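Local atomic coordinates of sulfatase (Bacteroides fragilis CAG:558, PDB entry 6USS), a protein that probably hydrolyses sulfate esters as a calcium-dependent arylsulfatase of a gut bacterium. Residues T147-Y158 with Y384-V393; Y158-G169 with G182-G193. The protein carries 1 engineered substitution. All coordinates share one frame; numbering follows the deposited sequence.

Interaction 1 (T147-Y158 with Y384-V393)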
loop_
_atom_site.group_PDB
_atom_site.type_symbol
_atom_site.label_atom_id
_atom_site.label_comp_id
_atom_site.label_asym_id
_atom_site.label_seq_id
_atom_site.Cartn_x
_atom_site.Cartn_y
_atom_site.Cartn_z
ATOM N N THR A 147 -11.682 -7.975 7.539
ATOM C CA THR A 147 -10.281 -8.291 7.311
ATOM C C THR A 147 -10.110 -8.753 5.865
ATOM O O THR A 147 -10.700 -9.763 5.456
ATOM C CB THR A 147 -9.833 -9.365 8.296
ATOM O OG1 THR A 147 -9.960 -8.848 9.628
ATOM C CG2 THR A 147 -8.393 -9.751 8.041
ATOM N N SER A 148 -9.316 -8.006 5.098
ATOM C CA SER A 148 -9.214 -8.195 3.659
ATOM C C SER A 148 -8.425 -9.443 3.297
ATOM O O SER A 148 -7.432 -9.783 3.946
ATOM C CB SER A 148 -8.558 -6.989 2.995
ATOM O OG SER A 148 -8.514 -7.184 1.583
ATOM N N LEU A 149 -8.870 -10.109 2.229
ATOM C CA LEU A 149 -8.154 -11.270 1.720
ATOM C C LEU A 149 -6.709 -10.927 1.350
ATOM O O LEU A 149 -5.796 -11.727 1.590
ATOM C CB LEU A 149 -8.908 -11.842 0.524
ATOM C CG LEU A 149 -8.241 -12.895 -0.367
ATOM C CD1 LEU A 149 -7.927 -14.192 0.362
ATOM C CD2 LEU A 149 -9.132 -13.175 -1.547
ATOM N N ALA A 150 -6.482 -9.744 0.760
ATOM C CA ALA A 150 -5.131 -9.361 0.352
ATOM C C ALA A 150 -4.249 -9.027 1.546
ATOM O O ALA A 150 -3.025 -9.214 1.478
ATOM C CB ALA A 150 -5.175 -8.166 -0.603
ATOM N N GLU A 151 -4.842 -8.503 2.625
ATOM C CA GLU A 151 -4.090 -8.254 3.852
ATOM C C GLU A 151 -3.535 -9.552 4.429
ATOM O O GLU A 151 -2.389 -9.597 4.892
ATOM C CB GLU A 151 -4.982 -7.552 4.877
ATOM C CG GLU A 151 -4.233 -6.894 6.045
ATOM C CD GLU A 151 -3.395 -5.677 5.607
ATOM O OE1 GLU A 151 -3.894 -4.875 4.780
ATOM O OE2 GLU A 151 -2.246 -5.525 6.095
ATOM N N ILE A 152 -4.329 -10.624 4.404
ATOM C CA ILE A 152 -3.892 -11.879 5.007
ATOM C C ILE A 152 -2.793 -12.520 4.170
ATOM O O ILE A 152 -1.804 -13.043 4.708
ATOM C CB ILE A 152 -5.090 -12.824 5.197
ATOM C CG1 ILE A 152 -6.137 -12.191 6.111
ATOM C CG2 ILE A 152 -4.636 -14.114 5.813
ATOM C CD1 ILE A 152 -7.357 -13.064 6.255
ATOM N N LEU A 153 -2.951 -12.491 2.841
ATOM C CA LEU A 153 -1.878 -12.918 1.952
ATOM C C LEU A 153 -0.626 -12.072 2.169
ATOM O O LEU A 153 0.474 -12.610 2.338
ATOM C CB LEU A 153 -2.342 -12.846 0.492
ATOM C CG LEU A 153 -3.427 -13.843 0.074
ATOM C CD1 LEU A 153 -3.930 -13.570 -1.334
ATOM C CD2 LEU A 153 -2.897 -15.248 0.174
ATOM N N LYS A 154 -0.780 -10.741 2.180
ATOM C CA LYS A 154 0.357 -9.844 2.395
ATOM C C LYS A 154 1.054 -10.152 3.717
ATOM O O LYS A 154 2.274 -10.361 3.757
ATOM C CB LYS A 154 -0.118 -8.388 2.345
ATOM C CG LYS A 154 0.969 -7.299 2.443
ATOM C CD LYS A 154 0.349 -5.942 2.881
ATOM C CE LYS A 154 1.227 -5.210 3.932
ATOM N NZ LYS A 154 2.723 -5.108 3.550
ATOM N N ASP A 155 0.282 -10.238 4.805
ATOM C CA ASP A 155 0.860 -10.471 6.123
ATOM C C ASP A 155 1.479 -11.855 6.259
ATOM O O ASP A 155 2.268 -12.080 7.184
ATOM C CB ASP A 155 -0.202 -10.265 7.205
ATOM C CG ASP A 155 -0.752 -8.820 7.246
ATOM O OD1 ASP A 155 -0.057 -7.847 6.840
ATOM O OD2 ASP A 155 -1.907 -8.665 7.699
ATOM N N ASN A 156 1.162 -12.784 5.360
ATOM C CA ASN A 156 1.770 -14.108 5.373
ATOM C C ASN A 156 2.889 -14.263 4.349
ATOM O O ASN A 156 3.323 -15.391 4.094
ATOM C CB ASN A 156 0.712 -15.185 5.144
ATOM C CG ASN A 156 -0.022 -15.548 6.410
ATOM O OD1 ASN A 156 0.350 -16.494 7.108
ATOM N ND2 ASN A 156 -1.082 -14.804 6.713
ATOM N N GLY A 157 3.355 -13.165 3.745
ATOM C CA GLY A 157 4.541 -13.195 2.910
ATOM C C GLY A 157 4.317 -13.047 1.422
ATOM O O GLY A 157 5.296 -13.052 0.672
ATOM N N TYR A 158 3.086 -12.891 0.960
ATOM C CA TYR A 158 2.857 -12.721 -0.467
ATOM C C TYR A 158 3.108 -11.282 -0.903
ATOM O O TYR A 158 2.895 -10.332 -0.141
ATOM C CB TYR A 158 1.432 -13.133 -0.830
ATOM C CG TYR A 158 1.312 -14.608 -1.122
ATOM C CD1 TYR A 158 1.370 -15.547 -0.087
ATOM C CD2 TYR A 158 1.148 -15.069 -2.431
ATOM C CE1 TYR A 158 1.257 -16.899 -0.340
ATOM C CE2 TYR A 158 1.036 -16.419 -2.695
ATOM C CZ TYR A 158 1.097 -17.333 -1.651
ATOM O OH TYR A 158 0.990 -18.685 -1.929
ATOM N N TYR A 384 -12.545 -16.773 -0.932
ATOM C CA TYR A 384 -11.711 -16.237 0.146
ATOM C C TYR A 384 -11.018 -17.344 0.942
ATOM O O TYR A 384 -9.772 -17.387 0.951
ATOM C CB TYR A 384 -12.562 -15.315 1.018
ATOM C CG TYR A 384 -11.931 -14.609 2.189
ATOM C CD1 TYR A 384 -11.474 -15.311 3.298
ATOM C CD2 TYR A 384 -11.877 -13.218 2.220
ATOM C CE1 TYR A 384 -10.940 -14.646 4.389
ATOM C CE2 TYR A 384 -11.368 -12.543 3.299
ATOM C CZ TYR A 384 -10.899 -13.256 4.383
ATOM O OH TYR A 384 -10.380 -12.573 5.457
ATOM N N PRO A 385 -11.734 -18.274 1.600
ATOM C CA PRO A 385 -11.022 -19.396 2.241
ATOM C C PRO A 385 -10.213 -20.219 1.263
ATOM O O PRO A 385 -9.175 -20.748 1.656
ATOM C CB PRO A 385 -12.148 -20.251 2.854
ATOM C CG PRO A 385 -13.392 -19.456 2.729
ATOM C CD PRO A 385 -13.192 -18.500 1.602
ATOM N N SER A 386 -10.659 -20.359 0.005
ATOM C CA SER A 386 -9.956 -21.245 -0.928
ATOM C C SER A 386 -8.600 -20.677 -1.312
ATOM O O SER A 386 -7.607 -21.408 -1.397
ATOM C CB SER A 386 -10.787 -21.491 -2.186
ATOM O OG SER A 386 -12.081 -21.958 -1.860
ATOM N N ILE A 387 -8.534 -19.369 -1.539
ATOM C CA ILE A 387 -7.274 -18.773 -1.953
ATOM C C ILE A 387 -6.278 -18.780 -0.786
ATOM O O ILE A 387 -5.091 -19.066 -0.969
ATOM C CB ILE A 387 -7.540 -17.368 -2.529
ATOM C CG1 ILE A 387 -8.105 -17.511 -3.950
ATOM C CG2 ILE A 387 -6.268 -16.527 -2.499
ATOM C CD1 ILE A 387 -8.894 -16.324 -4.485
ATOM N N LEU A 388 -6.756 -18.520 0.437
ATOM C CA LEU A 388 -5.888 -18.605 1.606
ATOM C C LEU A 388 -5.344 -20.019 1.797
ATOM O O LEU A 388 -4.183 -20.192 2.205
ATOM C CB LEU A 388 -6.652 -18.138 2.843
ATOM C CG LEU A 388 -7.052 -16.659 2.746
ATOM C CD1 LEU A 388 -7.876 -16.239 3.942
ATOM C CD2 LEU A 388 -5.829 -15.757 2.568
ATOM N N GLU A 389 -6.170 -21.038 1.521
ATOM C CA GLU A 389 -5.723 -22.422 1.638
ATOM C C GLU A 389 -4.736 -22.775 0.532
ATOM O O GLU A 389 -3.766 -23.506 0.765
ATOM C CB GLU A 389 -6.924 -23.367 1.607
ATOM C CG GLU A 389 -6.566 -24.853 1.569
ATOM C CD GLU A 389 -7.773 -25.759 1.843
ATOM O OE1 GLU A 389 -8.891 -25.227 2.091
ATOM O OE2 GLU A 389 -7.599 -27.003 1.830
ATOM N N MET A 390 -4.971 -22.268 -0.680
ATOM C CA MET A 390 -4.008 -22.477 -1.749
ATOM C C MET A 390 -2.665 -21.891 -1.367
ATOM O O MET A 390 -1.611 -22.443 -1.713
ATOM C CB MET A 390 -4.507 -21.842 -3.047
ATOM C CG MET A 390 -5.572 -22.607 -3.775
ATOM S SD MET A 390 -6.388 -21.475 -4.913
ATOM C CE MET A 390 -7.373 -22.562 -5.918
ATOM N N ALA A 391 -2.689 -20.757 -0.667
ATOM C CA ALA A 391 -1.475 -20.077 -0.234
ATOM C C ALA A 391 -0.884 -20.682 1.034
ATOM O O ALA A 391 0.132 -20.182 1.536
ATOM C CB ALA A 391 -1.766 -18.591 -0.033
ATOM N N GLN A 392 -1.485 -21.759 1.543
ATOM C CA GLN A 392 -0.990 -22.457 2.725
ATOM C C GLN A 392 -0.952 -21.529 3.929
ATOM O O GLN A 392 -0.059 -21.617 4.773
ATOM C CB GLN A 392 0.383 -23.082 2.464
ATOM C CG GLN A 392 0.427 -23.957 1.234
ATOM C CD GLN A 392 1.834 -24.420 0.931
ATOM O OE1 GLN A 392 2.710 -24.400 1.803
ATOM N NE2 GLN A 392 2.071 -24.818 -0.311
ATOM N N VAL A 393 -1.900 -20.601 3.978
ATOM C CA VAL A 393 -2.153 -19.829 5.186
ATOM C C VAL A 393 -2.957 -20.724 6.123
ATOM O O VAL A 393 -4.192 -20.647 6.173
ATOM C CB VAL A 393 -2.881 -18.510 4.862
ATOM C CG1 VAL A 393 -2.982 -17.615 6.102
ATOM C CG2 VAL A 393 -2.139 -17.781 3.750
#

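Interaction 2 (Y158-G169 with G182-G193)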
loop_
_atom_site.group_PDB
_atom_site.type_symbol
_atom_site.label_atom_id
_atom_site.label_comp_id
_atom_site.label_asym_id
_atom_site.label_seq_id
_atom_site.Cartn_x
_atom_site.Cartn_y
_atom_site.Cartn_z
ATOM N N TYR A 158 3.086 -12.891 0.960
ATOM C CA TYR A 158 2.857 -12.721 -0.467
ATOM C C TYR A 158 3.108 -11.282 -0.903
ATOM O O TYR A 158 2.895 -10.332 -0.141
ATOM C CB TYR A 158 1.432 -13.133 -0.830
ATOM C CG TYR A 158 1.312 -14.608 -1.122
ATOM C CD1 TYR A 158 1.370 -15.547 -0.087
ATOM C CD2 TYR A 158 1.148 -15.069 -2.431
ATOM C CE1 TYR A 158 1.257 -16.899 -0.340
ATOM C CE2 TYR A 158 1.036 -16.419 -2.695
ATOM C CZ TYR A 158 1.097 -17.333 -1.651
ATOM O OH TYR A 158 0.990 -18.685 -1.929
ATOM N N HIS A 159 3.599 -11.131 -2.136
ATOM C CA HIS A 159 3.653 -9.832 -2.805
ATOM C C HIS A 159 2.337 -9.669 -3.565
ATOM O O HIS A 159 2.056 -10.433 -4.494
ATOM C CB HIS A 159 4.858 -9.745 -3.739
ATOM C CG HIS A 159 4.896 -8.491 -4.561
ATOM N ND1 HIS A 159 4.981 -7.232 -4.000
ATOM C CD2 HIS A 159 4.858 -8.300 -5.902
ATOM C CE1 HIS A 159 5.006 -6.323 -4.960
ATOM N NE2 HIS A 159 4.931 -6.944 -6.124
ATOM N N THR A 160 1.517 -8.697 -3.156
ATOM C CA THR A 160 0.133 -8.595 -3.612
ATOM C C THR A 160 -0.012 -7.483 -4.641
ATOM O O THR A 160 0.396 -6.342 -4.389
ATOM C CB THR A 160 -0.790 -8.334 -2.427
ATOM O OG1 THR A 160 -0.317 -7.190 -1.713
ATOM C CG2 THR A 160 -0.766 -9.513 -1.485
ATOM N N ILE A 161 -0.603 -7.813 -5.786
ATOM C CA ILE A 161 -0.743 -6.889 -6.905
ATOM C C ILE A 161 -2.212 -6.812 -7.290
ATOM O O ILE A 161 -2.847 -7.849 -7.521
ATOM C CB ILE A 161 0.080 -7.336 -8.127
ATOM C CG1 ILE A 161 1.538 -7.560 -7.755
ATOM C CG2 ILE A 161 -0.065 -6.338 -9.262
ATOM C CD1 ILE A 161 2.301 -8.316 -8.804
ATOM N N HIS A 162 -2.737 -5.586 -7.384
ATOM C CA HIS A 162 -4.057 -5.318 -7.943
ATOM C C HIS A 162 -3.945 -4.593 -9.283
ATOM O O HIS A 162 -3.238 -3.580 -9.404
ATOM C CB HIS A 162 -4.938 -4.469 -7.023
ATOM C CG HIS A 162 -6.156 -3.952 -7.720
ATOM N ND1 HIS A 162 -7.299 -4.710 -7.881
ATOM C CD2 HIS A 162 -6.367 -2.807 -8.411
ATOM C CE1 HIS A 162 -8.187 -4.023 -8.582
ATOM N NE2 HIS A 162 -7.646 -2.865 -8.916
ATOM N N CYS A 163 -4.700 -5.073 -10.268
ATOM C CA CYS A 163 -4.657 -4.504 -11.605
ATOM C C CYS A 163 -6.062 -4.467 -12.184
ATOM O O CYS A 163 -6.675 -5.523 -12.395
ATOM C CB CYS A 163 -3.723 -5.326 -12.492
ATOM S SG CYS A 163 -3.611 -4.678 -14.181
ATOM N N GLY A 164 -6.563 -3.257 -12.440
ATOM C CA GLY A 164 -7.887 -3.103 -13.024
ATOM C C GLY A 164 -8.989 -2.607 -12.097
ATOM O O GLY A 164 -8.769 -1.720 -11.265
ATOM N N LYS A 165 -10.187 -3.171 -12.257
ATOM C CA LYS A 165 -11.365 -2.726 -11.519
ATOM C C LYS A 165 -11.305 -3.194 -10.070
ATOM O O LYS A 165 -11.273 -4.397 -9.800
ATOM C CB LYS A 165 -12.631 -3.252 -12.190
ATOM C CG LYS A 165 -13.848 -3.290 -11.293
ATOM C CD LYS A 165 -15.111 -3.221 -12.130
ATOM C CE LYS A 165 -16.336 -3.568 -11.299
ATOM N NZ LYS A 165 -17.525 -3.724 -12.171
ATOM N N ALA A 166 -11.294 -2.245 -9.134
ATOM C CA ALA A 166 -11.317 -2.586 -7.708
ATOM C C ALA A 166 -12.759 -2.540 -7.210
ATOM O O ALA A 166 -13.355 -3.579 -6.912
ATOM C CB ALA A 166 -10.396 -1.656 -6.920
ATOM N N HIS A 167 -13.328 -1.339 -7.120
ATOM C CA HIS A 167 -14.752 -1.183 -6.838
ATOM C C HIS A 167 -15.123 -1.814 -5.488
ATOM O O HIS A 167 -16.106 -2.539 -5.364
ATOM C CB HIS A 167 -15.559 -1.778 -7.997
ATOM C CG HIS A 167 -16.996 -1.355 -8.040
ATOM N ND1 HIS A 167 -17.975 -2.095 -8.678
ATOM C CD2 HIS A 167 -17.619 -0.268 -7.531
ATOM C CE1 HIS A 167 -19.140 -1.480 -8.558
ATOM N NE2 HIS A 167 -18.950 -0.368 -7.871
ATOM N N PHE A 168 -14.302 -1.552 -4.466
ATOM C CA PHE A 168 -14.494 -2.106 -3.125
ATOM C C PHE A 168 -15.114 -1.120 -2.147
ATOM O O PHE A 168 -15.750 -1.546 -1.176
ATOM C CB PHE A 168 -13.163 -2.559 -2.508
ATOM C CG PHE A 168 -12.503 -3.714 -3.216
ATOM C CD1 PHE A 168 -13.192 -4.900 -3.459
ATOM C CD2 PHE A 168 -11.171 -3.614 -3.628
ATOM C CE1 PHE A 168 -12.568 -5.968 -4.113
ATOM C CE2 PHE A 168 -10.537 -4.684 -4.279
ATOM C CZ PHE A 168 -11.235 -5.856 -4.527
ATOM N N GLY A 169 -14.895 0.180 -2.351
ATOM C CA GLY A 169 -15.417 1.191 -1.453
ATOM C C GLY A 169 -15.841 2.416 -2.237
ATOM O O GLY A 169 -15.357 2.673 -3.343
ATOM N N GLY A 182 -4.924 -3.953 1.276
ATOM C CA GLY A 182 -3.856 -4.924 1.408
ATOM C C GLY A 182 -3.055 -5.233 0.157
ATOM O O GLY A 182 -2.248 -6.159 0.189
ATOM N N PHE A 183 -3.240 -4.494 -0.934
ATOM C CA PHE A 183 -2.410 -4.656 -2.124
ATOM C C PHE A 183 -1.179 -3.747 -2.046
ATOM O O PHE A 183 -1.289 -2.548 -1.753
ATOM C CB PHE A 183 -3.223 -4.357 -3.392
ATOM C CG PHE A 183 -4.261 -5.407 -3.717
ATOM C CD1 PHE A 183 -3.919 -6.546 -4.452
ATOM C CD2 PHE A 183 -5.582 -5.252 -3.292
ATOM C CE1 PHE A 183 -4.877 -7.524 -4.764
ATOM C CE2 PHE A 183 -6.556 -6.219 -3.591
ATOM C CZ PHE A 183 -6.200 -7.364 -4.326
ATOM N N GLU A 184 -0.001 -4.324 -2.291
ATOM C CA GLU A 184 1.219 -3.528 -2.283
ATOM C C GLU A 184 1.412 -2.749 -3.575
ATOM O O GLU A 184 2.110 -1.726 -3.567
ATOM C CB GLU A 184 2.417 -4.431 -2.029
ATOM C CG GLU A 184 2.373 -5.135 -0.678
ATOM C CD GLU A 184 3.509 -6.125 -0.520
ATOM O OE1 GLU A 184 3.783 -6.873 -1.485
ATOM O OE2 GLU A 184 4.138 -6.147 0.560
ATOM N N VAL A 185 0.784 -3.204 -4.665
ATOM C CA VAL A 185 0.881 -2.603 -5.991
ATOM C C VAL A 185 -0.532 -2.387 -6.530
ATOM O O VAL A 185 -1.358 -3.309 -6.503
ATOM C CB VAL A 185 1.701 -3.486 -6.957
ATOM C CG1 VAL A 185 1.643 -2.933 -8.386
ATOM C CG2 VAL A 185 3.147 -3.621 -6.467
ATOM N N ASN A 186 -0.806 -1.174 -7.022
ATOM C CA ASN A 186 -2.113 -0.815 -7.577
ATOM C C ASN A 186 -1.939 -0.287 -8.995
ATOM O O ASN A 186 -1.251 0.718 -9.202
ATOM C CB ASN A 186 -2.828 0.238 -6.714
ATOM C CG ASN A 186 -4.157 0.698 -7.326
ATOM O OD1 ASN A 186 -4.690 0.052 -8.231
ATOM N ND2 ASN A 186 -4.703 1.801 -6.816
ATOM N N ILE A 187 -2.578 -0.946 -9.960
ATOM C CA ILE A 187 -2.695 -0.442 -11.323
ATOM C C ILE A 187 -4.176 -0.176 -11.588
ATOM O O ILE A 187 -4.986 -1.117 -11.654
ATOM C CB ILE A 187 -2.121 -1.419 -12.359
ATOM C CG1 ILE A 187 -0.620 -1.644 -12.132
ATOM C CG2 ILE A 187 -2.390 -0.919 -13.772
ATOM C CD1 ILE A 187 -0.091 -2.944 -12.783
ATOM N N ALA A 188 -4.529 1.105 -11.723
ATOM C CA ALA A 188 -5.823 1.580 -12.226
ATOM C C ALA A 188 -6.996 1.320 -11.276
ATOM O O ALA A 188 -8.163 1.468 -11.683
ATOM C CB ALA A 188 -6.137 0.975 -13.601
ATOM N N GLY A 189 -6.737 0.941 -10.028
ATOM C CA GLY A 189 -7.803 0.572 -9.116
ATOM C C GLY A 189 -8.282 1.765 -8.317
ATOM O O GLY A 189 -7.486 2.449 -7.667
ATOM N N HIS A 190 -9.585 2.014 -8.365
ATOM C CA HIS A 190 -10.161 3.078 -7.551
ATOM C C HIS A 190 -11.588 2.678 -7.193
ATOM O O HIS A 190 -11.928 1.490 -7.187
ATOM C CB HIS A 190 -10.053 4.427 -8.287
ATOM C CG HIS A 190 -10.814 4.484 -9.577
ATOM N ND1 HIS A 190 -11.774 5.444 -9.833
ATOM C CD2 HIS A 190 -10.749 3.712 -10.689
ATOM C CE1 HIS A 190 -12.269 5.258 -11.044
ATOM N NE2 HIS A 190 -11.665 4.213 -11.584
ATOM N N ALA A 191 -12.423 3.671 -6.880
ATOM C CA ALA A 191 -13.805 3.406 -6.489
ATOM C C ALA A 191 -14.709 3.127 -7.674
ATOM O O ALA A 191 -15.803 2.584 -7.484
ATOM C CB ALA A 191 -14.380 4.589 -5.708
ATOM N N GLY A 192 -14.290 3.496 -8.882
ATOM C CA GLY A 192 -15.099 3.260 -10.061
ATOM C C GLY A 192 -15.346 1.796 -10.391
ATOM O O GLY A 192 -14.413 0.981 -10.458
ATOM N N GLY A 193 -16.613 1.454 -10.612
ATOM C CA GLY A 193 -16.974 0.132 -11.082
ATOM C C GLY A 193 -17.115 0.060 -12.590
ATOM O O GLY A 193 -17.237 -1.036 -13.145
HETATM O O HOH W 1 4.837 -8.790 1.035
HETATM O O HOH W 2 -11.409 0.454 -9.924
HETATM O O HOH W 3 -12.092 -0.007 -4.232
HETATM O O HOH W 4 -17.461 2.358 -5.296
#

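Interaction 1 (T147-Y158 with Y384-V393)
The ring of Tyr-384 meets the start of helix 149-155 with Leu-149 CD1 over one face and the carbonyl oxygen of Thr-147 at its edge. Its hydroxyl donates to that oxygen, OH to Thr-147 O being 2.8 Å, from above the carbonyl plane (41° out of it) rather than on a lone pair. Placing CG opposite the backbone N (chi1 -179°) sends the ring of Tyr-384 across to the other helix, where CD2 lies 3.7 Å from Leu-149 CB. The second ring, Tyr-158, carries Leu-153 CD2 over one face, offset toward the rim, while Ala-391 CB approaches it obliquely, 3.5 Å from CE1; its hydroxyl bonds to the carbonyl of Pro-34.

Between the rings, Leu-388 fills the middle. Its CD2 is 3.4 Å from Leu-149 CD1, the two side chains lying alongside one another with their ends pointing opposite ways, and it also touches Ile-152 CG2 and Leu-153 CD2. Leu-153 splits its branches, CD1 to Ile-387 CG2 and CD2 to Ala-391 CB at 3.5 Å. At the far end Val-393 CG1 rests against the amide of Asn-156, 3.4 Å from ND2. That amide is held by a bond from ND2 to Ile-152 O (2.8 Å), nearly in the amide plane.

The short helix axes run almost parallel, 11° apart and 10.5 Å at closest approach. Ile-387 and Ala-391 also touch Ile-36 of strand 35-41, so segment 384-393 packs against the central sheet. Within this pair of segments, one directional bond fixes the N-terminal end and branched aliphatic carbons supply most of the remaining contact, which implies cohesion chiefly by apolar burial.

Interaction 2 (Y158-G169 with G182-G193)
Thr-160 OG1 is gripped twice: it donates to Gly-182 O (2.9 Å), on a lone pair in the carbonyl plane, and accepts from Glu-184 N, also at 2.9 Å. With chi1 at 54°, OG1 sits between the backbone N and the carbonyl carbon, facing the turn that leads into strand 185-187. Beside it, Glu-184 OE1 accepts a hydrogen bond from His-159 ND1 (2.8 Å) on its anti side, 30° out of the carboxylate plane.

Further along, His-162 N to Val-185 O and Ile-187 N to His-162 O, each 2.8 Å, set a parallel register, with the segment axes 7° apart. His-162 CB lies over the Phe-183 face, 3.6 Å from the ring centroid, and the imidazole edge points to the same ring in a T-shaped pair. Past the strands, Gly-193 CA sits over the centre of the His-167 ring, a CH-pi contact of 3.4 Å to the centroid, while His-167 NE2 donates to Thr-110 O. The modelled salt bridge from Lys-165 NZ to the calcium ligand Asp-42 is doubtful, NZ being too close to another atom. The parallel pair belongs to the central mixed sheet, and the chain leaving strand 159-164 comes beside the calcium site, consistent with the alpha/beta core of the sulfatase and alkaline phosphatase clan, where metal ligands cluster at strand ends.

How the interactions relate
From the N terminus, the chain passes through helix 149-155, turns at Gly-157, the C-prime residue of a Schellman motif, and enters strand 159-164 directly, so Tyr-158 belongs to both interactions. Interaction 2 closes a short loop, with 12 residues between its segments and neither helix nor strand among them. Interaction 1 closes a far longer one, 225 residues, inside which interaction 2 is nested. Their centres are 16 Å apart, yet they touch: Ala-150 CB packs on Gly-182 O at 3.6 Å. Together they tie the paired helices to strands 159-164 and 185-187 of the mixed sheet, where strand 253-258 also pairs with 159-164.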